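PDB 2ZF9: ScaE cell-surface anchored scaffoldin protein from Ruminococcus flavefaciens, which probably tethers cellulosomal components to the bacterial cell surface, binding dockerin modules through the type III cohesin module described here. Local coordinates for residues Leu34-Lys39 with Met53-Glu58; His70-Pro75 with Asp144-Tyr149; Pro75-Ile80 with Phe129-Pro134; Ala94-Leu99 with Asn120-Val125. One frame throughout, in Å; residues are numbered along the deposited sequence.

Contact 1 (Leu34-Lys39 with Met53-Glu58); sequences LSITKK and MELSVE
Leu34 and Val57 lie side by side and point the same way, Leu34 CD2 being 3.6 Å from Val57 CG2, on the buried face of an antiparallel beta hairpin in the cohesin beta-sandwich. Strands 33-41 and 50-58 form it, their short segments running at 159° to each other. Next along this face, Leu55 CD1 is the bump that fills the hollow between two neighbours, 4.1 Å from Leu34 CB and 3.8 Å from Ile36 CG1. Beyond it comes Met53, a selenomethionine whose chain is bent twice. Its last torsion (-78°) turns CE to within 3.8 Å of Ile36 CG2, and the two side chains cross at about a right angle. Leu69, Ile71, Val145 and Val147, on strands 66-73 and 142-149, cover these apolar tips from inside the sandwich.

Ser35 and Ser56 sit on the other face as a hydrogen-bonded pair, each N donating to the other's O. At Thr37 the strand breaks: N still donates to Glu54 O, but OG1, anti to the carbonyl carbon, accepts from Glu54 N at 2.8 Å. Thr37 CB meanwhile rests 3.9 Å from Met53 SE. An alanine here would probably leave Glu54 N without its acceptor and open a gap beside the selenium where CG2 had been. Thr37 OG1 also lies 2.6 Å from a water that donates to Glu54 OE1.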
loop_
_atom_site.group_PDB
_atom_site.type_symbol
_atom_site.label_atom_id
_atom_site.label_comp_id
_atom_site.label_asym_id
_atom_site.label_seq_id
_atom_site.Cartn_x
_atom_site.Cartn_y
_atom_site.Cartn_z
ATOM N N LEU A 34 7.109 -2.197 -1.346
ATOM C CA LEU A 34 5.677 -2.301 -1.114
ATOM C C LEU A 34 5.032 -2.334 -2.471
ATOM O O LEU A 34 5.355 -1.492 -3.330
ATOM C CB LEU A 34 5.159 -1.084 -0.351
ATOM C CG LEU A 34 5.748 -0.848 1.029
ATOM C CD1 LEU A 34 5.012 0.332 1.679
ATOM C CD2 LEU A 34 5.621 -2.118 1.852
ATOM N N SER A 35 4.130 -3.292 -2.683
ATOM C CA SER A 35 3.491 -3.399 -3.995
ATOM C C SER A 35 1.991 -3.602 -3.857
ATOM O O SER A 35 1.517 -4.245 -2.899
ATOM C CB SER A 35 4.135 -4.524 -4.836
ATOM O OG SER A 35 4.027 -5.760 -4.183
ATOM N N ILE A 36 1.246 -3.040 -4.804
ATOM C CA ILE A 36 -0.217 -3.227 -4.857
ATOM C C ILE A 36 -0.531 -4.036 -6.100
ATOM O O ILE A 36 0.129 -3.879 -7.140
ATOM C CB ILE A 36 -0.940 -1.891 -4.869
ATOM C CG1 ILE A 36 -0.731 -1.181 -3.509
ATOM C CG2 ILE A 36 -2.451 -2.050 -5.253
ATOM C CD1 ILE A 36 -1.264 0.265 -3.497
ATOM N N THR A 37 -1.535 -4.900 -5.965
ATOM C CA THR A 37 -2.034 -5.761 -7.038
ATOM C C THR A 37 -2.166 -5.019 -8.370
ATOM O O THR A 37 -2.706 -3.920 -8.433
ATOM C CB THR A 37 -3.427 -6.356 -6.644
ATOM O OG1 THR A 37 -3.357 -6.924 -5.316
ATOM C CG2 THR A 37 -3.859 -7.433 -7.652
ATOM N N LYS A 38 -1.689 -5.661 -9.431
ATOM C CA LYS A 38 -1.939 -5.200 -10.807
ATOM C C LYS A 38 -2.936 -6.149 -11.417
ATOM O O LYS A 38 -2.578 -7.261 -11.821
ATOM C CB LYS A 38 -0.633 -5.184 -11.606
ATOM C CG LYS A 38 0.320 -4.123 -11.113
ATOM C CD LYS A 38 1.684 -4.302 -11.730
ATOM C CE LYS A 38 2.620 -3.214 -11.250
ATOM N NZ LYS A 38 3.920 -3.223 -11.988
ATOM N N LYS A 39 -4.201 -5.724 -11.436
ATOM C CA LYS A 39 -5.282 -6.621 -11.784
ATOM C C LYS A 39 -5.801 -6.303 -13.180
ATOM O O LYS A 39 -6.127 -5.147 -13.470
ATOM C CB LYS A 39 -6.421 -6.502 -10.757
ATOM C CG LYS A 39 -7.593 -7.457 -10.977
ATOM C CD LYS A 39 -7.199 -8.920 -10.699
ATOM C CE LYS A 39 -7.516 -9.351 -9.290
ATOM N NZ LYS A 39 -8.040 -10.754 -9.349
HETATM N N MSE A 53 -7.998 -6.478 -3.626
HETATM C CA MSE A 53 -6.673 -5.898 -3.848
HETATM C C MSE A 53 -5.793 -6.152 -2.631
HETATM O O MSE A 53 -6.303 -6.251 -1.510
HETATM C CB MSE A 53 -6.821 -4.388 -4.079
HETATM C CG MSE A 53 -7.735 -4.013 -5.293
HETATM SE SE MSE A 53 -6.866 -4.589 -6.982
HETATM C CE MSE A 53 -5.544 -3.098 -7.110
ATOM N N GLU A 54 -4.482 -6.270 -2.855
ATOM C CA GLU A 54 -3.502 -6.528 -1.785
ATOM C C GLU A 54 -2.342 -5.548 -1.805
ATOM O O GLU A 54 -1.761 -5.278 -2.860
ATOM C CB GLU A 54 -2.930 -7.952 -1.904
ATOM C CG GLU A 54 -3.995 -9.036 -1.681
ATOM C CD GLU A 54 -3.536 -10.425 -2.070
ATOM O OE1 GLU A 54 -2.669 -10.591 -2.974
ATOM O OE2 GLU A 54 -4.055 -11.361 -1.435
ATOM N N LEU A 55 -2.007 -5.028 -0.626
ATOM C CA LEU A 55 -0.744 -4.353 -0.418
ATOM C C LEU A 55 0.212 -5.360 0.197
ATOM O O LEU A 55 -0.044 -5.895 1.282
ATOM C CB LEU A 55 -0.903 -3.120 0.487
ATOM C CG LEU A 55 0.355 -2.364 0.974
ATOM C CD1 LEU A 55 1.098 -1.727 -0.172
ATOM C CD2 LEU A 55 -0.069 -1.248 1.958
ATOM N N SER A 56 1.309 -5.631 -0.515
ATOM C CA SER A 56 2.309 -6.618 -0.063
ATOM C C SER A 56 3.654 -6.000 0.285
ATOM O O SER A 56 3.985 -4.915 -0.206
ATOM C CB SER A 56 2.516 -7.683 -1.167
ATOM O OG SER A 56 1.301 -8.417 -1.338
ATOM N N VAL A 57 4.419 -6.721 1.115
ATOM C CA VAL A 57 5.770 -6.336 1.555
ATOM C C VAL A 57 6.750 -7.428 1.125
ATOM O O VAL A 57 6.457 -8.612 1.254
ATOM C CB VAL A 57 5.858 -6.246 3.104
ATOM C CG1 VAL A 57 7.292 -5.947 3.544
ATOM C CG2 VAL A 57 4.927 -5.176 3.665
ATOM N N GLU A 58 7.888 -7.031 0.575
ATOM C CA GLU A 58 8.940 -7.972 0.236
ATOM C C GLU A 58 10.233 -7.352 0.695
ATOM O O GLU A 58 10.373 -6.118 0.688
ATOM C CB GLU A 58 8.970 -8.176 -1.285
ATOM C CG GLU A 58 9.639 -9.469 -1.704
ATOM C CD GLU A 58 9.769 -9.620 -3.240
ATOM O OE1 GLU A 58 8.758 -9.423 -3.978
ATOM O OE2 GLU A 58 10.894 -9.953 -3.681
HETATM O O HOH W 1 6.249 -6.174 -2.452
HETATM O O HOH W 2 -1.809 -8.995 -5.150
#

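Contact 2 (His70-Pro75 with Asp144-Tyr149); sequences HIQFDP and DVQVAY
Ile71 CG2 meets Val145 CG1 at 4.1 Å, diagonally across two adjacent antiparallel strands, 66-73 and 142-149, of the cohesin beta-sandwich. This is the buried side. Phe73 and Val145 form a non-hydrogen-bonded pair whose CA atoms are 4.3 Å apart, the shortest spacing in the register, and Phe73 CB touches Val145 CG2. Phe129 and Leu131 of strand 124-132 close over Ile71, Phe73 and Val145, while Leu55 covers Ile71 and Val147.

The other face is partly open to solvent at Gln72 and Gln146, a hydrogen-bonded backbone pair whose side chains repeat the link. With CG between its own N and carbonyl carbon (chi1 63°), Gln72 brings CG to 4.0 Å from Ala148 CB, and the chain extends on to Gln146. Gln72 NE2 donates to Gln146 OE1 at 3.0 Å (163° at the hydrogen), and the two amide planes are only 22° apart. Gln72 OE1 lies 3.5 Å from Ala148 CB.

Waters bridge both ends. One accepts from His70 N and donates to Ala148 O. At the other, Asp74 OD2 is taken by Lys76 N, whereas Asp74 OD1 receives a water at 2.6 Å that itself accepts from Asp144 N at 2.8 Å.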
loop_
_atom_site.group_PDB
_atom_site.type_symbol
_atom_site.label_atom_id
_atom_site.label_comp_id
_atom_site.label_asym_id
_atom_site.label_seq_id
_atom_site.Cartn_x
_atom_site.Cartn_y
_atom_site.Cartn_z
ATOM N N HIS A 70 -0.902 5.249 3.612
ATOM C CA HIS A 70 -2.130 5.741 3.011
ATOM C C HIS A 70 -2.268 5.151 1.623
ATOM O O HIS A 70 -1.349 5.218 0.810
ATOM C CB HIS A 70 -2.120 7.265 2.893
ATOM C CG HIS A 70 -2.337 7.970 4.195
ATOM N ND1 HIS A 70 -1.300 8.343 5.019
ATOM C CD2 HIS A 70 -3.474 8.411 4.794
ATOM C CE1 HIS A 70 -1.780 8.972 6.079
ATOM N NE2 HIS A 70 -3.101 9.034 5.962
ATOM N N ILE A 71 -3.425 4.569 1.344
ATOM C CA ILE A 71 -3.650 4.011 0.027
ATOM C C ILE A 71 -4.699 4.887 -0.636
ATOM O O ILE A 71 -5.747 5.141 -0.052
ATOM C CB ILE A 71 -4.166 2.538 0.149
ATOM C CG1 ILE A 71 -3.046 1.685 0.774
ATOM C CG2 ILE A 71 -4.623 1.979 -1.231
ATOM C CD1 ILE A 71 -3.507 0.337 1.190
ATOM N N GLN A 72 -4.406 5.364 -1.838
ATOM C CA GLN A 72 -5.380 6.192 -2.548
ATOM C C GLN A 72 -5.675 5.537 -3.891
ATOM O O GLN A 72 -4.831 4.798 -4.417
ATOM C CB GLN A 72 -4.858 7.617 -2.759
ATOM C CG GLN A 72 -3.643 7.689 -3.621
ATOM C CD GLN A 72 -3.129 9.106 -3.765
ATOM O OE1 GLN A 72 -3.393 9.982 -2.910
ATOM N NE2 GLN A 72 -2.372 9.341 -4.830
ATOM N N PHE A 73 -6.862 5.800 -4.425
ATOM C CA PHE A 73 -7.267 5.147 -5.673
ATOM C C PHE A 73 -8.093 6.099 -6.557
ATOM O O PHE A 73 -8.659 7.093 -6.093
ATOM C CB PHE A 73 -8.059 3.867 -5.375
ATOM C CG PHE A 73 -9.119 4.045 -4.302
ATOM C CD1 PHE A 73 -8.832 3.746 -2.945
ATOM C CD2 PHE A 73 -10.414 4.505 -4.635
ATOM C CE1 PHE A 73 -9.800 3.922 -1.944
ATOM C CE2 PHE A 73 -11.395 4.671 -3.644
ATOM C CZ PHE A 73 -11.080 4.373 -2.273
ATOM N N ASP A 74 -8.146 5.763 -7.830
ATOM C CA ASP A 74 -8.970 6.491 -8.807
ATOM C C ASP A 74 -10.345 6.760 -8.183
ATOM O O ASP A 74 -11.016 5.818 -7.766
ATOM C CB ASP A 74 -9.132 5.582 -10.043
ATOM C CG ASP A 74 -9.657 6.333 -11.249
ATOM O OD1 ASP A 74 -8.938 6.383 -12.275
ATOM O OD2 ASP A 74 -10.756 6.895 -11.128
ATOM N N PRO A 75 -10.782 8.042 -8.119
ATOM C CA PRO A 75 -12.060 8.409 -7.498
ATOM C C PRO A 75 -13.285 7.719 -8.147
ATOM O O PRO A 75 -14.341 7.678 -7.563
ATOM C CB PRO A 75 -12.138 9.932 -7.710
ATOM C CG PRO A 75 -10.775 10.358 -8.011
ATOM C CD PRO A 75 -10.103 9.219 -8.697
ATOM N N ASP A 144 -5.870 3.574 -11.294
ATOM C CA ASP A 144 -4.645 3.450 -10.476
ATOM C C ASP A 144 -4.987 3.257 -8.985
ATOM O O ASP A 144 -5.969 3.821 -8.475
ATOM C CB ASP A 144 -3.758 4.713 -10.613
ATOM C CG ASP A 144 -3.130 4.847 -11.969
ATOM O OD1 ASP A 144 -2.814 3.814 -12.585
ATOM O OD2 ASP A 144 -2.938 5.991 -12.405
ATOM N N VAL A 145 -4.162 2.460 -8.303
ATOM C CA VAL A 145 -4.307 2.244 -6.848
ATOM C C VAL A 145 -2.886 2.332 -6.288
ATOM O O VAL A 145 -2.004 1.551 -6.678
ATOM C CB VAL A 145 -4.929 0.829 -6.582
ATOM C CG1 VAL A 145 -5.115 0.571 -5.069
ATOM C CG2 VAL A 145 -6.262 0.676 -7.330
ATOM N N GLN A 146 -2.692 3.264 -5.353
ATOM C CA GLN A 146 -1.384 3.797 -5.047
ATOM C C GLN A 146 -1.131 3.948 -3.546
ATOM O O GLN A 146 -2.016 4.345 -2.781
ATOM C CB GLN A 146 -1.235 5.183 -5.686
ATOM C CG GLN A 146 -1.335 5.180 -7.198
ATOM C CD GLN A 146 -1.216 6.591 -7.780
ATOM O OE1 GLN A 146 -1.694 7.571 -7.195
ATOM N NE2 GLN A 146 -0.588 6.687 -8.925
ATOM N N VAL A 147 0.115 3.701 -3.151
ATOM C CA VAL A 147 0.616 4.225 -1.868
ATOM C C VAL A 147 1.003 5.676 -2.062
ATOM O O VAL A 147 1.711 5.998 -3.005
ATOM C CB VAL A 147 1.881 3.458 -1.381
ATOM C CG1 VAL A 147 2.423 4.118 -0.043
ATOM C CG2 VAL A 147 1.536 1.951 -1.167
ATOM N N ALA A 148 0.543 6.546 -1.169
ATOM C CA ALA A 148 0.822 7.980 -1.272
ATOM C C ALA A 148 1.549 8.443 -0.006
ATOM O O ALA A 148 1.279 7.925 1.066
ATOM C CB ALA A 148 -0.509 8.757 -1.420
ATOM N N TYR A 149 2.411 9.455 -0.130
ATOM C CA TYR A 149 3.181 9.997 0.983
ATOM C C TYR A 149 2.857 11.487 1.119
ATOM O O TYR A 149 2.779 12.210 0.128
ATOM C CB TYR A 149 4.731 9.838 0.752
ATOM C CG TYR A 149 5.506 10.435 1.910
ATOM C CD1 TYR A 149 5.648 9.729 3.086
ATOM C CD2 TYR A 149 6.048 11.729 1.852
ATOM C CE1 TYR A 149 6.275 10.265 4.196
ATOM C CE2 TYR A 149 6.691 12.283 2.977
ATOM C CZ TYR A 149 6.779 11.529 4.156
ATOM O OH TYR A 149 7.429 12.004 5.278
HETATM O O HOH W 3 1.756 6.069 2.918
HETATM O O HOH W 4 -6.386 6.129 -12.350
#

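Contact 3 (Pro75-Ile80 with Phe129-Pro134); sequences PKLKLI and FVLQVP
Leu77 CD1 meets Leu131 CD1 at 3.7 Å, the two side chains crossing at about a right angle. On the same face Leu79 CD1 reaches Leu131 CD2 at 3.9 Å and also touches the Phe129 ring near CD2. Away from these leucines, Ile80 packs on Val130 and Gln132: its CB is 3.9 Å from Val130 CG1, and its CG1 is 3.8 Å from Gln132 CB. A chi2 of -55° turns Ile80 CD1 toward Gln132 OE1, 3.7 Å away. An alanine in place of Ile80 would probably uncover Gln132 CB and the flank of its amide, leaving Val130 CG1 with CB alone to lean on.

The backbone sets this register. Ile80 N donates to Val130 O at 2.9 Å with a nearly straight angle of 179°, and Lys78 and Gln132 form an antiparallel hydrogen-bonded pair in which Gln132 N donates to Lys78 O at 2.7 Å. Further out, Gln132 NE2 is held by Asn48 O, while a water donates to Gln132 OE1 and accepts from Lys78 NZ.

Short strand 78-79 thus pairs with strand 124-132, which in turn hydrogen-bonds to strand 50-58 through Met53 and Val51. Inside the cohesin sandwich, Leu77 presses on Val145 of strand 142-149 and, with Leu131, on Ile185 of strand 180-187, and Leu79 packs against Phe73 of strand 66-73.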
loop_
_atom_site.group_PDB
_atom_site.type_symbol
_atom_site.label_atom_id
_atom_site.label_comp_id
_atom_site.label_asym_id
_atom_site.label_seq_id
_atom_site.Cartn_x
_atom_site.Cartn_y
_atom_site.Cartn_z
ATOM N N PRO A 75 -10.782 8.042 -8.119
ATOM C CA PRO A 75 -12.060 8.409 -7.498
ATOM C C PRO A 75 -13.285 7.719 -8.147
ATOM O O PRO A 75 -14.341 7.678 -7.563
ATOM C CB PRO A 75 -12.138 9.932 -7.710
ATOM C CG PRO A 75 -10.775 10.358 -8.011
ATOM C CD PRO A 75 -10.103 9.219 -8.697
ATOM N N LYS A 76 -13.130 7.146 -9.330
ATOM C CA LYS A 76 -14.230 6.381 -9.924
ATOM C C LYS A 76 -14.435 5.022 -9.267
ATOM O O LYS A 76 -15.478 4.375 -9.478
ATOM C CB LYS A 76 -13.970 6.149 -11.418
ATOM C CG LYS A 76 -14.250 7.375 -12.245
ATOM C CD LYS A 76 -13.737 7.209 -13.659
ATOM C CE LYS A 76 -14.049 8.471 -14.423
ATOM N NZ LYS A 76 -13.552 8.398 -15.814
ATOM N N LEU A 77 -13.423 4.549 -8.540
ATOM C CA LEU A 77 -13.537 3.258 -7.817
ATOM C C LEU A 77 -14.172 3.521 -6.478
ATOM O O LEU A 77 -14.088 4.630 -5.974
ATOM C CB LEU A 77 -12.162 2.617 -7.598
ATOM C CG LEU A 77 -11.293 2.217 -8.800
ATOM C CD1 LEU A 77 -9.945 1.645 -8.308
ATOM C CD2 LEU A 77 -12.012 1.180 -9.668
ATOM N N LYS A 78 -14.812 2.512 -5.899
ATOM C CA LYS A 78 -15.422 2.652 -4.580
ATOM C C LYS A 78 -14.867 1.591 -3.636
ATOM O O LYS A 78 -14.849 0.412 -3.998
ATOM C CB LYS A 78 -16.931 2.458 -4.710
ATOM C CG LYS A 78 -17.741 2.789 -3.469
ATOM C CD LYS A 78 -19.232 2.390 -3.721
ATOM C CE LYS A 78 -20.081 2.417 -2.442
ATOM N NZ LYS A 78 -21.255 1.513 -2.585
ATOM N N LEU A 79 -14.441 2.008 -2.451
ATOM C CA LEU A 79 -13.972 1.089 -1.393
ATOM C C LEU A 79 -15.164 0.410 -0.741
ATOM O O LEU A 79 -16.056 1.075 -0.209
ATOM C CB LEU A 79 -13.163 1.835 -0.334
ATOM C CG LEU A 79 -12.530 1.022 0.817
ATOM C CD1 LEU A 79 -11.414 0.064 0.327
ATOM C CD2 LEU A 79 -11.961 1.984 1.828
ATOM N N ILE A 80 -15.157 -0.914 -0.759
ATOM C CA ILE A 80 -16.262 -1.694 -0.225
ATOM C C ILE A 80 -15.947 -2.310 1.171
ATOM O O ILE A 80 -15.177 -3.252 1.248
ATOM C CB ILE A 80 -16.651 -2.802 -1.203
ATOM C CG1 ILE A 80 -16.951 -2.236 -2.615
ATOM C CG2 ILE A 80 -17.837 -3.636 -0.665
ATOM C CD1 ILE A 80 -18.045 -1.109 -2.643
ATOM N N PHE A 129 -8.124 -5.617 0.672
ATOM C CA PHE A 129 -9.266 -4.692 0.637
ATOM C C PHE A 129 -9.978 -4.841 -0.708
ATOM O O PHE A 129 -9.439 -5.447 -1.639
ATOM C CB PHE A 129 -8.829 -3.211 0.874
ATOM C CG PHE A 129 -7.729 -2.723 -0.076
ATOM C CD1 PHE A 129 -6.402 -3.113 0.116
ATOM C CD2 PHE A 129 -8.042 -1.886 -1.171
ATOM C CE1 PHE A 129 -5.387 -2.645 -0.735
ATOM C CE2 PHE A 129 -7.028 -1.418 -2.029
ATOM C CZ PHE A 129 -5.705 -1.815 -1.810
ATOM N N VAL A 130 -11.193 -4.318 -0.794
ATOM C CA VAL A 130 -12.022 -4.540 -1.985
ATOM C C VAL A 130 -12.386 -3.191 -2.609
ATOM O O VAL A 130 -12.918 -2.317 -1.912
ATOM C CB VAL A 130 -13.342 -5.313 -1.616
ATOM C CG1 VAL A 130 -14.297 -5.440 -2.811
ATOM C CG2 VAL A 130 -13.005 -6.717 -1.081
ATOM N N LEU A 131 -12.139 -3.057 -3.922
ATOM C CA LEU A 131 -12.520 -1.878 -4.674
ATOM C C LEU A 131 -13.505 -2.307 -5.735
ATOM O O LEU A 131 -13.323 -3.339 -6.380
ATOM C CB LEU A 131 -11.292 -1.204 -5.337
ATOM C CG LEU A 131 -10.303 -0.575 -4.350
ATOM C CD1 LEU A 131 -9.082 -0.027 -5.074
ATOM C CD2 LEU A 131 -10.984 0.531 -3.553
ATOM N N GLN A 132 -14.555 -1.518 -5.904
ATOM C CA GLN A 132 -15.534 -1.826 -6.928
ATOM C C GLN A 132 -15.387 -0.922 -8.177
ATOM O O GLN A 132 -15.282 0.300 -8.093
ATOM C CB GLN A 132 -16.956 -1.804 -6.349
ATOM C CG GLN A 132 -18.047 -2.179 -7.395
ATOM C CD GLN A 132 -19.445 -2.198 -6.794
ATOM O OE1 GLN A 132 -19.774 -1.365 -5.953
ATOM N NE2 GLN A 132 -20.281 -3.155 -7.235
ATOM N N VAL A 133 -15.349 -1.568 -9.323
ATOM C CA VAL A 133 -15.183 -0.930 -10.636
ATOM C C VAL A 133 -16.527 -0.321 -11.065
ATOM O O VAL A 133 -17.580 -0.878 -10.758
ATOM C CB VAL A 133 -14.722 -2.016 -11.621
ATOM C CG1 VAL A 133 -14.652 -1.507 -13.054
ATOM C CG2 VAL A 133 -13.366 -2.576 -11.175
ATOM N N PRO A 134 -16.510 0.859 -11.705
ATOM C CA PRO A 134 -17.812 1.480 -12.073
ATOM C C PRO A 134 -18.612 0.738 -13.149
ATOM O O PRO A 134 -18.071 -0.065 -13.910
ATOM C CB PRO A 134 -17.413 2.864 -12.588
ATOM C CG PRO A 134 -15.963 2.734 -12.980
ATOM C CD PRO A 134 -15.361 1.724 -12.047
HETATM O O HOH W 5 -17.143 2.292 -8.741
HETATM O O HOH W 6 -21.692 -1.022 -4.217
HETATM O O HOH W 7 -12.417 -3.462 1.641
#

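Contact 4 (Ala94-Leu99 with Asn120-Val125); sequences ARLLEL and NGKDGV
Asn120, on the approach to strand 124-132 of the cohesin module, packs its CB and amide against Leu96 of the loop between strands 89-90 and 99-106. Asn120 CB is 4.0 Å from Leu96 CB, and the amide OD1, hydrogen-bonded to Ser116 OG, lies 3.6 Å from Leu97 CD2. The Asn120 and Leu97 side chains slide past each other in opposite directions. A water accepts from Leu96 N and donates to Asn120 O at 2.8 Å.

At Gly121 the backbone itself is the contact surface: Leu97 CD2 comes 3.4 Å from Gly121 N. Backbone bonds to Asp62 and Tyr64 hold this glycine from outside. The 94-99 loop keeps its own shape through a type I turn closed by Leu97 N donating to Ala94 O.

Lys122 meets Arg95 and Leu96 with its aliphatic chain. Its CG lies over one face of the Arg95 guanidinium, 3.7 Å from NH1. The bend at chi2 (-68°) turns CD aside, and CE reaches Leu96 CD1 at 3.8 Å. Its NZ forms a salt bridge with Asp62, and Arg95 NH1 is bonded to Arg92 O.

From Asp123 the touch is through solvent: a water accepts from Arg95 NH1 at 3.0 Å and donates to Asp123 O. Gly124 opens the strand at a phi of 114°, where a CB would be jammed against the carbonyl O of Asp123.

The contact rests largely on side-chain packing and two bridging waters. Arg95 NH2 and Lys122 NZ stand 4.9 Å apart, like charges whose repulsion, if felt, the Asp62 salt bridge to Lys122 would probably temper.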
loop_
_atom_site.group_PDB
_atom_site.type_symbol
_atom_site.label_atom_id
_atom_site.label_comp_id
_atom_site.label_asym_id
_atom_site.label_seq_id
_atom_site.Cartn_x
_atom_site.Cartn_y
_atom_site.Cartn_z
ATOM N N ALA A 94 1.399 -9.281 8.409
ATOM C CA ALA A 94 1.167 -8.596 9.687
ATOM C C ALA A 94 0.779 -9.531 10.847
ATOM O O ALA A 94 0.355 -9.067 11.903
ATOM C CB ALA A 94 0.111 -7.478 9.510
ATOM N N ARG A 95 0.924 -10.846 10.650
ATOM C CA ARG A 95 0.310 -11.840 11.575
ATOM C C ARG A 95 0.876 -11.764 12.978
ATOM O O ARG A 95 0.167 -12.052 13.935
ATOM C CB ARG A 95 0.433 -13.284 11.042
ATOM C CG ARG A 95 1.885 -13.752 10.894
ATOM C CD ARG A 95 1.923 -15.147 10.267
ATOM N NE ARG A 95 3.274 -15.712 10.169
ATOM C CZ ARG A 95 4.129 -15.463 9.182
ATOM N NH1 ARG A 95 3.809 -14.619 8.185
ATOM N NH2 ARG A 95 5.297 -16.076 9.171
ATOM N N LEU A 96 2.140 -11.355 13.114
ATOM C CA LEU A 96 2.758 -11.208 14.432
ATOM C C LEU A 96 2.725 -9.780 14.967
ATOM O O LEU A 96 3.017 -9.566 16.141
ATOM C CB LEU A 96 4.222 -11.656 14.398
ATOM C CG LEU A 96 4.502 -13.039 13.800
ATOM C CD1 LEU A 96 6.011 -13.291 13.876
ATOM C CD2 LEU A 96 3.670 -14.145 14.510
ATOM N N LEU A 97 2.399 -8.789 14.124
ATOM C CA LEU A 97 2.378 -7.395 14.614
ATOM C C LEU A 97 1.271 -7.227 15.634
ATOM O O LEU A 97 0.163 -7.693 15.416
ATOM C CB LEU A 97 2.241 -6.395 13.451
ATOM C CG LEU A 97 3.376 -6.492 12.426
ATOM C CD1 LEU A 97 3.006 -5.709 11.165
ATOM C CD2 LEU A 97 4.700 -5.980 12.962
ATOM N N GLU A 98 1.576 -6.591 16.776
ATOM C CA GLU A 98 0.625 -6.514 17.884
ATOM C C GLU A 98 -0.501 -5.496 17.660
ATOM O O GLU A 98 -1.619 -5.726 18.111
ATOM C CB GLU A 98 1.379 -6.219 19.182
ATOM C CG GLU A 98 2.359 -7.369 19.487
ATOM C CD GLU A 98 3.479 -6.990 20.464
ATOM O OE1 GLU A 98 3.442 -5.900 21.075
ATOM O OE2 GLU A 98 4.394 -7.810 20.601
ATOM N N LEU A 99 -0.203 -4.415 16.931
ATOM C CA LEU A 99 -1.192 -3.364 16.613
ATOM C C LEU A 99 -1.430 -3.348 15.096
ATOM O O LEU A 99 -0.458 -3.300 14.297
ATOM C CB LEU A 99 -0.659 -1.997 17.042
ATOM C CG LEU A 99 -1.414 -0.754 16.497
ATOM C CD1 LEU A 99 -2.909 -0.715 16.885
ATOM C CD2 LEU A 99 -0.729 0.570 16.912
ATOM N N ASN A 120 8.833 -7.815 14.325
ATOM C CA ASN A 120 8.294 -9.070 13.854
ATOM C C ASN A 120 7.312 -8.955 12.681
ATOM O O ASN A 120 6.560 -9.885 12.394
ATOM C CB ASN A 120 7.732 -9.912 15.039
ATOM C CG ASN A 120 6.659 -9.200 15.818
ATOM O OD1 ASN A 120 6.240 -8.097 15.453
ATOM N ND2 ASN A 120 6.183 -9.832 16.911
ATOM N N GLY A 121 7.372 -7.848 11.943
ATOM C CA GLY A 121 6.746 -7.843 10.622
ATOM C C GLY A 121 7.381 -8.878 9.683
ATOM O O GLY A 121 8.570 -9.192 9.802
ATOM N N LYS A 122 6.590 -9.385 8.746
ATOM C CA LYS A 122 7.034 -10.380 7.764
ATOM C C LYS A 122 6.775 -9.894 6.332
ATOM O O LYS A 122 6.157 -8.851 6.113
ATOM C CB LYS A 122 6.271 -11.703 7.998
ATOM C CG LYS A 122 6.470 -12.340 9.399
ATOM C CD LYS A 122 7.928 -12.837 9.555
ATOM C CE LYS A 122 8.075 -13.792 10.765
ATOM N NZ LYS A 122 9.523 -14.186 10.911
ATOM N N ASP A 123 7.277 -10.650 5.357
ATOM C CA ASP A 123 6.961 -10.407 3.977
ATOM C C ASP A 123 5.611 -11.054 3.672
ATOM O O ASP A 123 5.123 -11.879 4.455
ATOM C CB ASP A 123 8.042 -11.037 3.107
ATOM C CG ASP A 123 9.304 -10.212 3.060
ATOM O OD1 ASP A 123 9.353 -9.075 3.609
ATOM O OD2 ASP A 123 10.275 -10.717 2.456
ATOM N N GLY A 124 5.023 -10.693 2.540
ATOM C CA GLY A 124 3.735 -11.242 2.144
ATOM C C GLY A 124 2.657 -10.166 2.141
ATOM O O GLY A 124 2.958 -8.959 2.118
ATOM N N VAL A 125 1.401 -10.583 2.184
ATOM C CA VAL A 125 0.280 -9.622 2.136
ATOM C C VAL A 125 0.109 -8.906 3.496
ATOM O O VAL A 125 -0.150 -9.545 4.533
ATOM C CB VAL A 125 -1.066 -10.319 1.779
ATOM C CG1 VAL A 125 -2.246 -9.328 1.872
ATOM C CG2 VAL A 125 -1.017 -10.879 0.372
HETATM O O HOH W 8 4.738 -14.243 5.383
HETATM O O HOH W 9 4.020 -10.179 11.258
#

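Overall arrangement
From the N terminus, contact 1 closes first, as a hairpin of strands 33-41 and 50-58, complete before any other begins. Contact 2 then opens at 70-75 and closes at 144-149, 69 residues on from Pro75; contact 3 is nested within that loop, and contact 4 within contact 3. None cross. Contacts 2 and 3 share Pro75, and contacts 3 and 4 use strand 124-132, whose neighbour is strand 50-58 of contact 1: Met53 N probably bonds Phe129 O, and Gly124 N Val57 O. Ile36 and Leu55 of contact 1 pack on strand 142-149, tying the hairpin to contact 2. Contact 4, about 25 Å centre to centre from contact 3, joins the loop 94-99 to the start of strand 124-132.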